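PDB 4TXG: chitinase from Chromobacterium violaceum, which probably binds and hydrolyses chitin, as a glycoside hydrolase of family GH18. Local coordinates for residues E124-T129 against Y388-N393; S318-G323 against L668-Y673; G434-L439 against A720-S725; G691-Q696 against Y769-N774; P704-D709 against V758-I763. All coordinates share one frame; numbering follows the deposited sequence.

The five contacts sample the family 18 TIM barrel, the C-terminal β-sandwich and the interface between them. Contact 1 lies at the barrel end opposite the usual active-site end; its centre is about 26 Å from that of contact 2, whose 318-323 loop follows the strand of the family 18 signature. Contacts 2 and 3 join barrel loops to sandwich loops, their centres about 23 Å apart, while contacts 4 and 5 lie inside the sandwich, about 21 Å apart between centres. Contacts 3 and 5, whose centres are about 11 Å apart, touch: I436 CD1 packs on P704 CA at 3.6 Å. A bound cesium ion lies about 6 Å from the S725 side chain.

Contact 1: residues E124-T129 against Y388-N393; sequences EALAQT and YLDFVN
L126 and A127 pack on Y388, L389 and D390, where the chain turns into strand 391-395, the sixth strand of the family 18 TIM barrel. The place is at the N-terminal end of that strand, the end opposite the one where TIM-barrel enzymes carry their active sites. All the direct contact is van der Waals. L126 has CG anti to its backbone N (chi1 -177°), and chi2 (68°) places CD1. The two methyls reach different parts of the turn. CD1 lies against the backbone, with L126 CD1 3.8 Å from Y388 C, while L126 CD2 approaches D390 OD1 at 3.9 Å. The side chains of L126 and D390 cross obliquely. D390 is strongly held by other partners: OD1 is hydrogen-bonded to the hydroxyls of Y140 and Y363, and OD2 forms a salt bridge with R350 and a bond with the backbone N of I366. The leucine methyl only brushes OD1 of a carboxylate whose two oxygens already have partners. Beside it, A127 points its CB toward the turn and meets the CD1-CE1 side of the Y388 ring, 4.0 Å from A127 CB to Y388 CD1. The backbone of A127 is also bonded to that of K387. The closest approach is L126 CD1 to L389 O, 3.4 Å, a carbonyl oxygen that also accepts a hydrogen bond from R456 NH2.

Contact 2: residues S318-G323 against L668-Y673; sequences SMNNAG and LGDQNY
S318 and G669 share the only direct hydrogen bond between the two segments, a weak one: G669 N donates to S318 OG over 2.9 Å at a bent 126°. The same hydroxyl is bonded to G379 O. Two waters supply the other polar links. One donates to S318 O and accepts from D670 N, and more weakly from N320 N; the second donates to N320 O and to D670 OD1, which is 2.8 Å from it. The van der Waals contacts centre on M319, the first residue of a type II β-turn that ends at A322. Its chain bends at chi2 and chi3 (-62° and -70°), and M319 SD lies 3.3 Å from G669 CA, an approach that uses the absence of a side chain on the glycine. M319 CE then reaches D670 OD1 at 3.4 Å and Y673 OH at 3.7 Å. N320 CB adds a contact of 3.3 Å with D670 OD2. The turn follows strand 308-312, which lies within the DxxDxDxE signature of family 18, and precedes helix 328-331; it packs through M319 and A322 on helix 374-377, while 668-673, with its 3-10 turn, links sandwich strands 659-664 and 678-683.

Contact 3: residues G434-L439 against A720-S725; sequences GNIGYL and AGHSGS
G434, N435 and I436, in the barrel loop that leads into helix 441-448, meet H722, G724 and S725 in the long loop connecting the neighbouring antiparallel strands 716-719 and 734-740 of the C-terminal β-sandwich. Backbone atoms provide the closest approaches. S725 CA directs its hydrogen at N435 O, 3.3 Å away with 149° at the hydrogen, and alongside it N435 CB and S725 CB touch at 4.0 Å. G434 O and G724 O, both acceptors, come within 3.4 Å without bonding. H722 positions its own loop: NE2 donates to G724 O over 2.8 Å, reaching the carbonyl from 49° above its plane, and ND1 is bonded to the backbone N of K731. Held at both nitrogens, one as a donor and the other facing an N-H, the ring would probably be neutral. I436 extends CD1 (chi2 -174°) toward this ring, but I436 CD1 stays 4.4 Å from H722 CD2, a light touch. Next to the contact, N726 ND2 bonds to G437 O, a direct polar tie between the domains, and S725 OG bonds to the backbone N of V727. This is loop-to-loop docking at a domain interface, a long inter-strand loop of the sandwich set against a helix-leading loop of a TIM barrel.

Contact 4: residues G691-Q696 against Y769-N774; sequences GGTEFQ and YTVGLN
E694 and G772 form one hydrogen-bonded antiparallel pair and Q696 and T770 the next, with F695 opposite V771 in the non-hydrogen-bonded pair between them. Four backbone bonds join the strands, whose directions lie 164° apart; the shortest runs from G772 N to E694 O, 2.6 Å. On the face of the sheet that F695 and V771 share, the two side chains lie side by side and point the same way, V771 CG2 meeting the edge of the phenyl ring at CD1 (3.9 Å). T693 extends this apolar patch: its CG2 stands anti to the backbone N and lies 3.8 Å from V771 CG1. The opposite face is polar. Q696 CB touches T770 OG1 at 3.5 Å, and one water joins T770 OG1 to Q696 OE1 while another joins it to E694 O. Q696 NE2 donates almost straight (173°) to E694 OE2 over 2.9 Å, approaching from above the carboxylate plane, although the oxygen lies in the amide plane of Q696. Farther out, R736 bonds to both Q696 OE1 and T770 OG1, and S738 OG to E694 OE2, so the neighbouring strand 734-740 positions this polar row. Strand 694-700 runs between 734-740 and 767-773, with 776-780 beyond the latter, and the Y769 ring stacks on F661 of the other sheet of the sandwich.

Contact 5: residues P704-D709 against V758-I763; sequences PANIAD and VYYLPI
V758 pairs with A708 as an antiparallel hydrogen-bonded pair, at the edge of the four-stranded sheet of the β-sandwich. V758 N donates to A708 O over 2.8 Å and A708 N returns a bond to V758 O. That carbonyl oxygen is used further: a water that also donates to N706 O bonds to it, and I707 CA makes a CA-H...O contact with it. Y759 comes next, its side chain lying beside that of I707 and pointing the same way, with Y759 CD1 4.0 Å from I707 CD1. I763 CD1 lies over the rim of one face of the Y759 ring, 3.7 Å above its plane. At Y760 the ring meets N706 at its edge, N706 OD1 lying near the ring plane and 3.5 Å from Y760 CD2. The two side chains cross at about a right angle, with the amide and ring planes 60° apart. The amide has further partners: a water donates to OD1 while accepting from Y760 N (3.0 Å), and ND2 bonds to the carbonyl of Q432 in the barrel domain. L761 then crosses P704 at about a right angle, L761 CB 4.2 Å from P704 CD, and packs on W443 of helix 441-448. The polar atoms of N706, V758 and Y760 are thus matched partly through water, whereas L761 N is buried without any partner in the model; P704 CD faces it at 4.0 Å, so at this point packing is gained at the probable cost of one unsatisfied N-H.

Contact 1: residues E124-T129 against Y388-N393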
# COMPACT_ATOMS: atom_id res chain seq x y z
N GLU A 124 8.15 -16.64 -3.22
CA GLU A 124 7.42 -17.01 -4.43
C GLU A 124 7.24 -15.82 -5.38
O GLU A 124 6.77 -14.76 -4.97
CB GLU A 124 6.05 -17.59 -4.06
CG GLU A 124 5.17 -17.90 -5.26
CD GLU A 124 3.79 -18.40 -4.84
OE1 GLU A 124 3.63 -18.84 -3.69
OE2 GLU A 124 2.85 -18.33 -5.66
N ALA A 125 7.63 -16.02 -6.63
CA ALA A 125 7.44 -15.05 -7.72
C ALA A 125 8.31 -13.78 -7.62
O ALA A 125 8.20 -12.89 -8.45
CB ALA A 125 5.96 -14.65 -7.82
N LEU A 126 9.18 -13.71 -6.62
CA LEU A 126 10.07 -12.54 -6.53
C LEU A 126 11.15 -12.58 -7.60
O LEU A 126 11.77 -13.62 -7.84
CB LEU A 126 10.71 -12.44 -5.14
CG LEU A 126 11.61 -11.22 -4.85
CD1 LEU A 126 10.82 -9.93 -4.79
CD2 LEU A 126 12.38 -11.43 -3.55
N ALA A 127 11.36 -11.45 -8.27
CA ALA A 127 12.38 -11.38 -9.31
C ALA A 127 13.76 -11.26 -8.69
O ALA A 127 14.08 -10.26 -8.06
CB ALA A 127 12.11 -10.20 -10.22
N GLN A 128 14.60 -12.27 -8.87
CA GLN A 128 15.96 -12.18 -8.36
C GLN A 128 16.92 -11.65 -9.41
O GLN A 128 16.77 -11.93 -10.60
CB GLN A 128 16.47 -13.53 -7.84
CG GLN A 128 17.86 -13.43 -7.21
CD GLN A 128 18.58 -14.75 -7.11
OE1 GLN A 128 17.96 -15.80 -6.93
NE2 GLN A 128 19.91 -14.71 -7.24
N THR A 129 17.90 -10.89 -8.96
CA THR A 129 18.99 -10.44 -9.81
C THR A 129 19.85 -11.63 -10.24
O THR A 129 20.55 -12.22 -9.42
CB THR A 129 19.85 -9.38 -9.09
OG1 THR A 129 19.02 -8.27 -8.72
CG2 THR A 129 20.99 -8.91 -9.98
N TYR A 388 9.40 -6.94 -8.24
CA TYR A 388 10.64 -6.51 -7.58
C TYR A 388 10.51 -6.34 -6.07
O TYR A 388 11.50 -6.14 -5.38
CB TYR A 388 11.13 -5.21 -8.21
CG TYR A 388 11.35 -5.35 -9.70
CD1 TYR A 388 12.32 -6.21 -10.19
CD2 TYR A 388 10.56 -4.66 -10.61
CE1 TYR A 388 12.52 -6.37 -11.55
CE2 TYR A 388 10.74 -4.82 -11.98
CZ TYR A 388 11.73 -5.68 -12.44
OH TYR A 388 11.93 -5.85 -13.80
N LEU A 389 9.28 -6.40 -5.57
CA LEU A 389 9.01 -6.02 -4.19
C LEU A 389 8.92 -7.22 -3.25
O LEU A 389 8.17 -8.17 -3.50
CB LEU A 389 7.70 -5.23 -4.11
CG LEU A 389 7.71 -3.97 -4.96
CD1 LEU A 389 6.32 -3.32 -4.99
CD2 LEU A 389 8.74 -2.99 -4.42
N ASP A 390 9.69 -7.18 -2.17
CA ASP A 390 9.56 -8.22 -1.16
C ASP A 390 8.13 -8.33 -0.67
O ASP A 390 7.61 -9.44 -0.49
CB ASP A 390 10.50 -7.95 0.00
CG ASP A 390 11.93 -8.20 -0.36
OD1 ASP A 390 12.39 -9.36 -0.19
OD2 ASP A 390 12.59 -7.27 -0.86
N PHE A 391 7.49 -7.19 -0.44
CA PHE A 391 6.05 -7.17 -0.21
C PHE A 391 5.49 -5.78 -0.40
O PHE A 391 6.25 -4.81 -0.50
CB PHE A 391 5.68 -7.73 1.19
CG PHE A 391 6.34 -7.03 2.36
CD1 PHE A 391 5.82 -5.85 2.86
CD2 PHE A 391 7.43 -7.61 3.00
CE1 PHE A 391 6.40 -5.22 3.97
CE2 PHE A 391 8.03 -6.98 4.10
CZ PHE A 391 7.50 -5.79 4.59
N VAL A 392 4.17 -5.68 -0.49
CA VAL A 392 3.53 -4.37 -0.57
C VAL A 392 2.73 -4.10 0.69
O VAL A 392 2.25 -5.02 1.33
CB VAL A 392 2.60 -4.24 -1.80
CG1 VAL A 392 3.42 -4.33 -3.09
CG2 VAL A 392 1.49 -5.29 -1.79
N ASN A 393 2.61 -2.82 1.03
CA ASN A 393 1.74 -2.35 2.09
C ASN A 393 0.61 -1.59 1.43
O ASN A 393 0.82 -0.47 0.95
CB ASN A 393 2.50 -1.45 3.07
CG ASN A 393 3.63 -2.19 3.75
OD1 ASN A 393 3.46 -3.31 4.21
ND2 ASN A 393 4.81 -1.57 3.77

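Contact 2: residues S318-G323 against L668-Y673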
# COMPACT_ATOMS: atom_id res chain seq x y z
N SER A 318 -0.81 7.34 -14.54
CA SER A 318 -1.06 8.16 -15.71
C SER A 318 -2.42 8.89 -15.67
O SER A 318 -2.78 9.55 -16.64
CB SER A 318 -0.98 7.31 -16.98
OG SER A 318 -2.06 6.39 -17.04
N MET A 319 -3.16 8.78 -14.56
CA MET A 319 -4.39 9.56 -14.39
C MET A 319 -4.04 11.03 -14.20
O MET A 319 -3.21 11.37 -13.37
CB MET A 319 -5.21 9.09 -13.18
CG MET A 319 -5.48 7.59 -13.11
SD MET A 319 -6.46 6.93 -14.48
CE MET A 319 -8.07 7.62 -14.19
N ASN A 320 -4.67 11.89 -15.00
CA ASN A 320 -4.42 13.32 -14.93
C ASN A 320 -4.91 13.89 -13.59
O ASN A 320 -5.95 13.47 -13.09
CB ASN A 320 -5.12 14.01 -16.11
CG ASN A 320 -4.88 15.50 -16.14
OD1 ASN A 320 -3.77 15.95 -16.45
ND2 ASN A 320 -5.92 16.27 -15.86
N ASN A 321 -4.13 14.81 -13.00
CA ASN A 321 -4.46 15.45 -11.72
C ASN A 321 -4.59 14.48 -10.54
O ASN A 321 -5.27 14.78 -9.56
CB ASN A 321 -5.76 16.25 -11.82
CG ASN A 321 -5.61 17.52 -12.64
OD1 ASN A 321 -4.50 17.98 -12.91
ND2 ASN A 321 -6.74 18.11 -13.02
N ALA A 322 -3.94 13.33 -10.62
CA ALA A 322 -4.04 12.36 -9.54
C ALA A 322 -3.06 12.67 -8.42
O ALA A 322 -3.27 12.27 -7.27
CB ALA A 322 -3.80 10.95 -10.06
N GLY A 323 -1.99 13.39 -8.75
CA GLY A 323 -0.97 13.69 -7.77
C GLY A 323 -1.41 14.76 -6.77
O GLY A 323 -2.49 15.35 -6.91
N LEU A 668 -3.37 6.51 -21.87
CA LEU A 668 -3.35 7.34 -20.67
C LEU A 668 -4.59 7.00 -19.84
O LEU A 668 -5.64 6.69 -20.40
CB LEU A 668 -3.31 8.82 -21.02
CG LEU A 668 -2.06 9.30 -21.76
CD1 LEU A 668 -2.05 10.82 -21.86
CD2 LEU A 668 -0.80 8.80 -21.07
N GLY A 669 -4.45 7.08 -18.53
CA GLY A 669 -5.48 6.59 -17.63
C GLY A 669 -6.89 7.11 -17.85
O GLY A 669 -7.85 6.34 -17.75
N ASP A 670 -7.03 8.39 -18.15
CA ASP A 670 -8.36 8.97 -18.30
C ASP A 670 -9.07 8.43 -19.55
O ASP A 670 -10.29 8.59 -19.69
CB ASP A 670 -8.30 10.50 -18.37
CG ASP A 670 -8.15 11.16 -16.99
OD1 ASP A 670 -8.41 10.52 -15.96
OD2 ASP A 670 -7.80 12.36 -16.98
N GLN A 671 -8.31 7.80 -20.44
CA GLN A 671 -8.84 7.25 -21.69
C GLN A 671 -9.02 5.74 -21.58
O GLN A 671 -9.50 5.10 -22.52
CB GLN A 671 -7.91 7.57 -22.87
CG GLN A 671 -7.42 9.00 -22.94
CD GLN A 671 -8.55 10.00 -22.98
OE1 GLN A 671 -9.55 9.79 -23.66
NE2 GLN A 671 -8.39 11.10 -22.24
N ASN A 672 -8.64 5.18 -20.44
CA ASN A 672 -8.62 3.74 -20.22
C ASN A 672 -9.97 3.22 -19.72
O ASN A 672 -10.03 2.48 -18.74
CB ASN A 672 -7.49 3.40 -19.23
CG ASN A 672 -7.04 1.94 -19.29
OD1 ASN A 672 -7.22 1.26 -20.30
ND2 ASN A 672 -6.44 1.47 -18.20
N TYR A 673 -11.04 3.62 -20.40
CA TYR A 673 -12.39 3.10 -20.14
C TYR A 673 -12.99 2.60 -21.45
O TYR A 673 -13.20 3.39 -22.37
CB TYR A 673 -13.32 4.16 -19.55
CG TYR A 673 -12.85 4.85 -18.30
CD1 TYR A 673 -11.93 5.89 -18.36
CD2 TYR A 673 -13.35 4.51 -17.06
CE1 TYR A 673 -11.51 6.55 -17.22
CE2 TYR A 673 -12.94 5.15 -15.91
CZ TYR A 673 -12.01 6.17 -16.00
OH TYR A 673 -11.60 6.81 -14.85
O HOH W 1 -4.99 10.50 -17.95
O HOH W 2 -8.07 11.98 -13.58

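Contact 3: residues G434-L439 against A720-S725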
# COMPACT_ATOMS: atom_id res chain seq x y z
N GLY A 434 -20.52 -5.76 -13.56
CA GLY A 434 -20.93 -7.00 -12.92
C GLY A 434 -21.19 -6.90 -11.42
O GLY A 434 -20.89 -7.83 -10.67
N ASN A 435 -21.74 -5.77 -11.01
CA ASN A 435 -22.03 -5.45 -9.61
C ASN A 435 -20.85 -5.62 -8.66
O ASN A 435 -21.02 -5.99 -7.49
CB ASN A 435 -23.20 -6.28 -9.11
CG ASN A 435 -24.51 -5.78 -9.66
OD1 ASN A 435 -25.04 -6.33 -10.62
ND2 ASN A 435 -25.03 -4.69 -9.07
N ILE A 436 -19.66 -5.31 -9.16
CA ILE A 436 -18.48 -5.24 -8.32
C ILE A 436 -18.23 -3.80 -7.89
O ILE A 436 -18.01 -2.93 -8.73
CB ILE A 436 -17.25 -5.78 -9.06
CG1 ILE A 436 -17.46 -7.27 -9.37
CG2 ILE A 436 -15.97 -5.55 -8.23
CD1 ILE A 436 -16.26 -7.96 -9.95
N GLY A 437 -18.29 -3.54 -6.59
CA GLY A 437 -17.91 -2.24 -6.05
C GLY A 437 -16.49 -2.30 -5.52
O GLY A 437 -16.13 -3.28 -4.88
N TYR A 438 -15.67 -1.28 -5.78
CA TYR A 438 -14.23 -1.43 -5.58
C TYR A 438 -13.58 -0.59 -4.48
O TYR A 438 -12.39 -0.73 -4.23
CB TYR A 438 -13.48 -1.15 -6.89
CG TYR A 438 -13.79 0.19 -7.48
CD1 TYR A 438 -13.08 1.33 -7.09
CD2 TYR A 438 -14.80 0.34 -8.42
CE1 TYR A 438 -13.38 2.57 -7.63
CE2 TYR A 438 -15.10 1.57 -8.96
CZ TYR A 438 -14.39 2.68 -8.56
OH TYR A 438 -14.70 3.90 -9.11
N LEU A 439 -14.34 0.29 -3.82
CA LEU A 439 -13.76 1.15 -2.79
C LEU A 439 -13.72 0.44 -1.44
O LEU A 439 -14.38 0.85 -0.48
CB LEU A 439 -14.53 2.48 -2.67
CG LEU A 439 -14.30 3.50 -3.78
CD1 LEU A 439 -15.08 4.78 -3.52
CD2 LEU A 439 -12.81 3.79 -3.92
N ALA A 720 -14.81 -19.37 -13.14
CA ALA A 720 -15.08 -18.12 -12.44
C ALA A 720 -14.91 -18.29 -10.94
O ALA A 720 -15.66 -19.03 -10.31
CB ALA A 720 -16.49 -17.63 -12.76
N GLY A 721 -13.93 -17.60 -10.37
CA GLY A 721 -13.77 -17.61 -8.93
C GLY A 721 -14.77 -16.71 -8.25
O GLY A 721 -15.05 -16.86 -7.06
N HIS A 722 -15.31 -15.76 -9.00
CA HIS A 722 -16.34 -14.89 -8.46
C HIS A 722 -17.43 -14.58 -9.49
O HIS A 722 -17.14 -14.17 -10.61
CB HIS A 722 -15.76 -13.58 -7.95
CG HIS A 722 -16.81 -12.66 -7.41
ND1 HIS A 722 -17.26 -12.73 -6.11
CD2 HIS A 722 -17.56 -11.71 -8.01
CE1 HIS A 722 -18.22 -11.85 -5.93
NE2 HIS A 722 -18.42 -11.21 -7.08
N SER A 723 -18.68 -14.72 -9.06
CA SER A 723 -19.83 -14.31 -9.86
C SER A 723 -20.79 -13.51 -8.99
O SER A 723 -20.85 -13.70 -7.78
CB SER A 723 -20.54 -15.52 -10.46
OG SER A 723 -19.64 -16.27 -11.28
N GLY A 724 -21.54 -12.61 -9.62
CA GLY A 724 -22.52 -11.82 -8.91
C GLY A 724 -21.90 -10.66 -8.16
O GLY A 724 -20.73 -10.35 -8.33
N SER A 725 -22.72 -10.03 -7.32
CA SER A 725 -22.27 -8.91 -6.51
C SER A 725 -21.14 -9.31 -5.56
O SER A 725 -21.03 -10.49 -5.20
CB SER A 725 -23.47 -8.36 -5.73
OG SER A 725 -23.09 -7.87 -4.47

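Contact 4: residues G691-Q696 against Y769-N774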
# COMPACT_ATOMS: atom_id res chain seq x y z
N GLY A 691 -2.13 -24.62 -34.41
CA GLY A 691 -3.44 -24.06 -34.17
C GLY A 691 -4.18 -24.93 -33.17
O GLY A 691 -4.00 -26.14 -33.15
N GLY A 692 -5.00 -24.31 -32.32
CA GLY A 692 -5.67 -25.06 -31.28
C GLY A 692 -4.91 -25.11 -29.97
O GLY A 692 -5.47 -25.53 -28.95
N THR A 693 -3.64 -24.70 -29.98
CA THR A 693 -2.86 -24.63 -28.74
C THR A 693 -3.58 -23.71 -27.74
O THR A 693 -4.01 -22.62 -28.11
CB THR A 693 -1.41 -24.12 -29.01
OG1 THR A 693 -0.71 -25.08 -29.82
CG2 THR A 693 -0.65 -23.92 -27.71
N GLU A 694 -3.73 -24.15 -26.49
CA GLU A 694 -4.53 -23.40 -25.52
C GLU A 694 -3.67 -22.69 -24.48
O GLU A 694 -2.82 -23.30 -23.84
CB GLU A 694 -5.53 -24.31 -24.81
CG GLU A 694 -6.42 -23.56 -23.83
CD GLU A 694 -7.44 -24.45 -23.15
OE1 GLU A 694 -7.29 -25.69 -23.24
OE2 GLU A 694 -8.39 -23.92 -22.54
N PHE A 695 -3.91 -21.39 -24.32
CA PHE A 695 -3.23 -20.64 -23.28
C PHE A 695 -4.23 -20.34 -22.18
O PHE A 695 -5.34 -19.90 -22.47
CB PHE A 695 -2.65 -19.34 -23.84
CG PHE A 695 -1.82 -19.53 -25.09
CD1 PHE A 695 -0.59 -20.17 -25.03
CD2 PHE A 695 -2.26 -19.05 -26.31
CE1 PHE A 695 0.18 -20.35 -26.17
CE2 PHE A 695 -1.49 -19.22 -27.47
CZ PHE A 695 -0.27 -19.87 -27.39
N GLN A 696 -3.86 -20.60 -20.93
CA GLN A 696 -4.70 -20.20 -19.80
C GLN A 696 -3.90 -19.37 -18.82
O GLN A 696 -2.68 -19.48 -18.74
CB GLN A 696 -5.28 -21.42 -19.08
CG GLN A 696 -6.29 -22.22 -19.88
CD GLN A 696 -6.99 -23.27 -19.04
OE1 GLN A 696 -6.77 -23.37 -17.83
NE2 GLN A 696 -7.85 -24.06 -19.67
N TYR A 769 0.34 -18.94 -15.73
CA TYR A 769 0.13 -19.29 -17.13
C TYR A 769 0.33 -20.77 -17.40
O TYR A 769 1.23 -21.40 -16.83
CB TYR A 769 1.08 -18.49 -18.03
CG TYR A 769 0.82 -17.00 -18.04
CD1 TYR A 769 1.44 -16.17 -17.12
CD2 TYR A 769 -0.02 -16.44 -18.99
CE1 TYR A 769 1.20 -14.80 -17.13
CE2 TYR A 769 -0.26 -15.08 -19.00
CZ TYR A 769 0.36 -14.27 -18.07
OH TYR A 769 0.11 -12.91 -18.10
N THR A 770 -0.50 -21.34 -18.26
CA THR A 770 -0.20 -22.66 -18.81
C THR A 770 -0.36 -22.68 -20.31
O THR A 770 -1.13 -21.90 -20.89
CB THR A 770 -1.09 -23.78 -18.21
OG1 THR A 770 -2.48 -23.45 -18.39
CG2 THR A 770 -0.80 -23.98 -16.73
N VAL A 771 0.38 -23.58 -20.94
CA VAL A 771 0.28 -23.79 -22.38
C VAL A 771 -0.17 -25.22 -22.62
O VAL A 771 0.49 -26.16 -22.19
CB VAL A 771 1.62 -23.51 -23.09
CG1 VAL A 771 1.50 -23.78 -24.60
CG2 VAL A 771 2.06 -22.07 -22.83
N GLY A 772 -1.32 -25.38 -23.29
CA GLY A 772 -1.85 -26.69 -23.59
C GLY A 772 -1.47 -27.07 -25.00
O GLY A 772 -1.99 -26.52 -25.97
N LEU A 773 -0.54 -28.01 -25.11
CA LEU A 773 0.12 -28.30 -26.37
C LEU A 773 0.12 -29.80 -26.66
O LEU A 773 0.70 -30.57 -25.90
CB LEU A 773 1.56 -27.77 -26.33
CG LEU A 773 2.53 -28.14 -27.43
CD1 LEU A 773 2.01 -27.66 -28.77
CD2 LEU A 773 3.90 -27.53 -27.13
N ASN A 774 -0.54 -30.19 -27.74
CA ASN A 774 -0.64 -31.60 -28.13
C ASN A 774 -0.99 -32.55 -26.98
O ASN A 774 -0.34 -33.58 -26.79
CB ASN A 774 0.66 -32.06 -28.79
CG ASN A 774 0.92 -31.35 -30.10
OD1 ASN A 774 2.06 -31.03 -30.44
ND2 ASN A 774 -0.15 -31.08 -30.85
O HOH W 3 -1.66 -27.91 -29.41
O HOH W 4 -3.44 -24.12 -20.95
O HOH W 5 -4.32 -24.91 -16.82

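Contact 5: residues P704-D709 against V758-I763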
# COMPACT_ATOMS: atom_id res chain seq x y z
N PRO A 704 -14.42 -7.92 -13.17
CA PRO A 704 -15.57 -8.80 -13.39
C PRO A 704 -15.22 -9.94 -14.34
O PRO A 704 -14.34 -9.78 -15.19
CB PRO A 704 -16.61 -7.87 -14.02
CG PRO A 704 -16.20 -6.50 -13.64
CD PRO A 704 -14.71 -6.52 -13.50
N ALA A 705 -15.90 -11.06 -14.21
CA ALA A 705 -15.52 -12.25 -14.97
C ALA A 705 -16.09 -12.23 -16.39
O ALA A 705 -16.55 -13.26 -16.90
CB ALA A 705 -15.98 -13.51 -14.23
N ASN A 706 -16.07 -11.07 -17.03
CA ASN A 706 -16.55 -10.94 -18.40
C ASN A 706 -15.45 -10.49 -19.36
O ASN A 706 -15.74 -9.97 -20.45
CB ASN A 706 -17.73 -9.98 -18.45
CG ASN A 706 -17.40 -8.60 -17.88
OD1 ASN A 706 -16.26 -8.31 -17.56
ND2 ASN A 706 -18.42 -7.76 -17.77
N ILE A 707 -14.21 -10.71 -18.97
CA ILE A 707 -13.06 -10.38 -19.80
C ILE A 707 -13.18 -11.06 -21.17
O ILE A 707 -13.62 -12.21 -21.27
CB ILE A 707 -11.75 -10.76 -19.10
CG1 ILE A 707 -10.53 -10.45 -19.98
CG2 ILE A 707 -11.77 -12.23 -18.71
CD1 ILE A 707 -9.23 -10.40 -19.19
N ALA A 708 -12.84 -10.34 -22.23
CA ALA A 708 -13.00 -10.86 -23.57
C ALA A 708 -11.89 -10.32 -24.47
O ALA A 708 -11.08 -9.51 -24.02
CB ALA A 708 -14.37 -10.49 -24.13
N ASP A 709 -11.84 -10.76 -25.72
CA ASP A 709 -10.89 -10.14 -26.63
C ASP A 709 -11.65 -9.49 -27.79
O ASP A 709 -12.80 -9.83 -28.07
CB ASP A 709 -9.85 -11.15 -27.14
CG ASP A 709 -10.38 -12.09 -28.20
OD1 ASP A 709 -10.95 -13.14 -27.83
OD2 ASP A 709 -10.21 -11.81 -29.40
N VAL A 758 -10.25 -6.91 -23.43
CA VAL A 758 -11.01 -5.85 -22.76
C VAL A 758 -11.50 -6.37 -21.42
O VAL A 758 -12.03 -7.47 -21.33
CB VAL A 758 -12.23 -5.39 -23.58
CG1 VAL A 758 -13.03 -4.34 -22.81
CG2 VAL A 758 -11.80 -4.80 -24.87
N TYR A 759 -11.28 -5.58 -20.38
CA TYR A 759 -11.87 -5.86 -19.07
C TYR A 759 -12.21 -4.53 -18.39
O TYR A 759 -11.86 -3.47 -18.90
CB TYR A 759 -10.93 -6.71 -18.21
CG TYR A 759 -9.51 -6.20 -18.09
CD1 TYR A 759 -8.55 -6.51 -19.06
CD2 TYR A 759 -9.12 -5.43 -17.01
CE1 TYR A 759 -7.24 -6.03 -18.95
CE2 TYR A 759 -7.83 -4.95 -16.90
CZ TYR A 759 -6.89 -5.26 -17.87
OH TYR A 759 -5.61 -4.79 -17.75
N TYR A 760 -12.92 -4.58 -17.26
CA TYR A 760 -13.63 -3.39 -16.80
C TYR A 760 -13.18 -2.75 -15.50
O TYR A 760 -13.54 -1.61 -15.22
CB TYR A 760 -15.12 -3.70 -16.73
CG TYR A 760 -15.68 -3.83 -18.12
CD1 TYR A 760 -15.97 -2.69 -18.86
CD2 TYR A 760 -15.83 -5.07 -18.72
CE1 TYR A 760 -16.44 -2.78 -20.14
CE2 TYR A 760 -16.30 -5.17 -20.02
CZ TYR A 760 -16.61 -4.02 -20.72
OH TYR A 760 -17.09 -4.09 -22.01
N LEU A 761 -12.39 -3.47 -14.70
CA LEU A 761 -11.72 -2.87 -13.55
C LEU A 761 -10.26 -3.29 -13.55
O LEU A 761 -9.90 -4.30 -14.16
CB LEU A 761 -12.40 -3.27 -12.23
CG LEU A 761 -13.73 -2.56 -11.92
CD1 LEU A 761 -14.46 -3.24 -10.76
CD2 LEU A 761 -13.50 -1.09 -11.62
N PRO A 762 -9.39 -2.51 -12.88
CA PRO A 762 -7.96 -2.80 -12.96
C PRO A 762 -7.56 -4.18 -12.44
O PRO A 762 -8.20 -4.74 -11.54
CB PRO A 762 -7.34 -1.71 -12.09
CG PRO A 762 -8.29 -0.54 -12.26
CD PRO A 762 -9.65 -1.20 -12.24
N ILE A 763 -6.50 -4.72 -13.05
CA ILE A 763 -5.86 -5.96 -12.59
C ILE A 763 -4.35 -5.78 -12.55
O ILE A 763 -3.80 -4.90 -13.23
CB ILE A 763 -6.18 -7.16 -13.53
CG1 ILE A 763 -5.50 -6.96 -14.88
CG2 ILE A 763 -7.70 -7.37 -13.68
CD1 ILE A 763 -5.67 -8.12 -15.86
O HOH W 6 -13.84 -7.39 -16.68
O HOH W 7 -14.93 -7.79 -21.84